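PDB 2J0W: lysine-sensitive aspartokinase 3 from Escherichia coli, which catalyses the ATP-dependent phosphorylation of L-aspartate to 4-phospho-L-aspartate, the first step of lysine biosynthesis, and is feedback-inhibited by lysine. Local coordinates for residues A[6-11]-A[37-42]. Residues are numbered along the deposited sequence; the frame is centred on the assembly and turned at random.
With ADP (adenosine-5'-diphosphate), chain D; ASP (aspartic acid), chain B.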
loop_
_atom_site.group_PDB
_atom_site.type_symbol
_atom_site.label_atom_id
_atom_site.label_comp_id
_atom_site.label_asym_id
_atom_site.label_seq_id
_atom_site.Cartn_x
_atom_site.Cartn_y
_atom_site.Cartn_z
ATOM N N VAL A 6 13.398 25.678 26.127
ATOM C CA VAL A 6 12.939 26.499 25.012
ATOM C C VAL A 6 11.404 26.535 25.056
ATOM O O VAL A 6 10.756 25.485 25.095
ATOM C CB VAL A 6 13.415 25.890 23.675
ATOM C CG1 VAL A 6 12.859 26.677 22.508
ATOM C CG2 VAL A 6 14.939 25.879 23.630
ATOM N N SER A 7 10.831 27.739 25.069
ATOM C CA SER A 7 9.370 27.916 25.128
ATOM C C SER A 7 8.770 28.478 23.832
ATOM O O SER A 7 9.333 29.392 23.222
ATOM C CB SER A 7 8.996 28.848 26.290
ATOM O OG SER A 7 9.246 28.238 27.545
ATOM N N LYS A 8 7.620 27.951 23.420
ATOM C CA LYS A 8 6.987 28.424 22.195
ATOM C C LYS A 8 5.566 28.911 22.421
ATOM O O LYS A 8 4.770 28.263 23.102
ATOM C CB LYS A 8 7.003 27.323 21.132
ATOM C CG LYS A 8 6.431 27.729 19.773
ATOM C CD LYS A 8 4.917 27.555 19.700
ATOM C CE LYS A 8 4.437 27.705 18.258
ATOM N NZ LYS A 8 3.010 27.302 18.041
ATOM N N PHE A 9 5.256 30.061 21.833
ATOM C CA PHE A 9 3.939 30.664 21.966
ATOM C C PHE A 9 3.308 30.900 20.607
ATOM O O PHE A 9 3.932 31.481 19.708
ATOM C CB PHE A 9 4.063 31.973 22.729
ATOM C CG PHE A 9 4.609 31.806 24.116
ATOM C CD1 PHE A 9 3.761 31.505 25.181
ATOM C CD2 PHE A 9 5.975 31.951 24.361
ATOM C CE1 PHE A 9 4.259 31.356 26.469
ATOM C CE2 PHE A 9 6.487 31.802 25.643
ATOM C CZ PHE A 9 5.624 31.504 26.702
ATOM N N GLY A 10 2.069 30.435 20.476
ATOM C CA GLY A 10 1.336 30.559 19.232
ATOM C C GLY A 10 0.518 31.829 19.095
ATOM O O GLY A 10 0.573 32.720 19.947
ATOM N N GLY A 11 -0.257 31.891 18.014
ATOM C CA GLY A 11 -1.086 33.051 17.730
ATOM C C GLY A 11 -1.871 33.559 18.918
ATOM O O GLY A 11 -1.597 34.649 19.427
ATOM N N VAL A 37 10.206 31.367 21.575
ATOM C CA VAL A 37 9.902 31.337 20.163
ATOM C C VAL A 37 8.472 31.805 19.998
ATOM O O VAL A 37 7.555 31.235 20.590
ATOM C CB VAL A 37 10.086 29.914 19.614
ATOM C CG1 VAL A 37 9.585 29.820 18.185
ATOM C CG2 VAL A 37 11.554 29.547 19.680
ATOM N N LEU A 38 8.279 32.858 19.210
ATOM C CA LEU A 38 6.941 33.397 19.006
ATOM C C LEU A 38 6.469 33.290 17.578
ATOM O O LEU A 38 7.263 33.390 16.649
ATOM C CB LEU A 38 6.892 34.874 19.382
ATOM C CG LEU A 38 7.224 35.344 20.793
ATOM C CD1 LEU A 38 7.129 36.864 20.815
ATOM C CD2 LEU A 38 6.269 34.722 21.803
ATOM N N SER A 39 5.170 33.072 17.425
ATOM C CA SER A 39 4.537 33.022 16.120
ATOM C C SER A 39 4.013 34.447 16.064
ATOM O O SER A 39 4.160 35.194 17.026
ATOM C CB SER A 39 3.330 32.072 16.105
ATOM O OG SER A 39 3.681 30.707 16.243
ATOM N N ALA A 40 3.395 34.830 14.958
ATOM C CA ALA A 40 2.853 36.171 14.855
ATOM C C ALA A 40 1.519 36.137 15.583
ATOM O O ALA A 40 0.952 35.066 15.810
ATOM C CB ALA A 40 2.661 36.543 13.391
ATOM N N SER A 41 1.007 37.303 15.943
ATOM C CA SER A 41 -0.270 37.369 16.640
ATOM C C SER A 41 -1.416 36.788 15.813
ATOM O O SER A 41 -1.409 36.857 14.587
ATOM C CB SER A 41 -0.571 38.814 17.020
ATOM O OG SER A 41 0.479 39.330 17.821
ATOM N N ALA A 42 -2.393 36.205 16.500
ATOM C CA ALA A 42 -3.548 35.596 15.853
ATOM C C ALA A 42 -4.040 36.451 14.698
ATOM O O ALA A 42 -4.128 37.671 14.833
ATOM C CB ALA A 42 -4.660 35.411 16.862
HETATM P PB ADP D . -0.862 27.372 18.098
HETATM O O1B ADP D . -0.690 27.397 19.568
HETATM O O2B ADP D . -0.833 28.755 17.494
HETATM O O3B ADP D . 0.199 26.450 17.410
HETATM P PA ADP D . -2.948 25.895 16.709
HETATM O O1A ADP D . -4.299 26.383 16.340
HETATM O O2A ADP D . -1.957 25.787 15.594
HETATM O O3A ADP D . -2.328 26.798 17.841
HETATM O "O5'" ADP D . -3.290 24.470 17.385
HETATM C "C5'" ADP D . -3.979 24.195 18.646
HETATM C "C4'" ADP D . -5.265 23.469 18.292
HETATM O "O4'" ADP D . -5.151 22.211 17.565
HETATM C "C3'" ADP D . -6.222 23.113 19.399
HETATM O "O3'" ADP D . -6.738 24.395 19.823
HETATM C "C2'" ADP D . -7.191 22.217 18.658
HETATM O "O2'" ADP D . -8.161 22.971 17.953
HETATM C "C1'" ADP D . -6.338 21.451 17.711
HETATM N N9 ADP D . -6.137 19.960 18.039
HETATM C C8 ADP D . -6.327 19.014 17.095
HETATM N N7 ADP D . -6.128 17.774 17.492
HETATM C C5 ADP D . -5.775 17.919 18.777
HETATM C C6 ADP D . -5.435 16.920 19.764
HETATM N N6 ADP D . -5.397 15.654 19.535
HETATM N N1 ADP D . -5.120 17.438 21.035
HETATM C C2 ADP D . -5.144 18.812 21.330
HETATM N N3 ADP D . -5.470 19.751 20.396
HETATM C C4 ADP D . -5.773 19.273 19.164
HETATM N N ASP B . 2.758 32.060 11.958
HETATM C CA ASP B . 2.680 30.854 11.136
HETATM C C ASP B . 1.180 30.565 10.912
HETATM O O ASP B . 0.349 31.433 11.275
HETATM C CB ASP B . 3.442 29.690 11.844
HETATM C CG ASP B . 2.835 29.149 13.157
HETATM O OD1 ASP B . 1.756 29.668 13.582
HETATM O OD2 ASP B . 3.438 28.200 13.778
HETATM O OXT ASP B . 0.846 29.441 10.401
HETATM O O HOH W 1 1.719 28.846 16.286
#
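Phe9 and Leu38 pack on one face of two parallel strands, where Leu38 CD2 lies 3.6 Å from Phe9 CB and also meets ring atom CD2. With CG anti to the carbonyl carbon in both (chi1 about -60°), the two side chains cross obliquely on this face; Trp220 stacks on the Phe9 ring, and helix 108-131 packs on Leu38. The backbones are joined tightly: Val37 N donates to Ser7 O (2.7 Å), Phe9 N to Val37 O (2.9 Å) and Ser39 N to Phe9 O. On the other face Lys8 CG rests beside Val37 CG1, and Val6 CG1 reaches Val37 CG2, under helix 200-211. This is the first beta-alpha-beta unit of the amino acid kinase fold, whose strand ends open into the active site. There the lysine chain, bent at chi2 (-86°), brings NZ within 3.0 Å of ADP O3B, while Asp202 forms a salt bridge with it. A water 2.7 Å from Lys8 NZ also bonds Ser39 OG and lies between ADP O2B and OD1 of the bound aspartate; Ser201 is a further partner of Ser39 OG. A methionine in place of Lys8 would probably leave Asp202 and the beta-phosphate without their shared positive charge. Past the strands the pairing is looser: Gly11 N donates to ADP O2B, and the partly exposed end is held by a weak bond from Ala42 N to Gly11 O (3.4 Å) and a CA-H...O contact from Gly11 to Ala40 O.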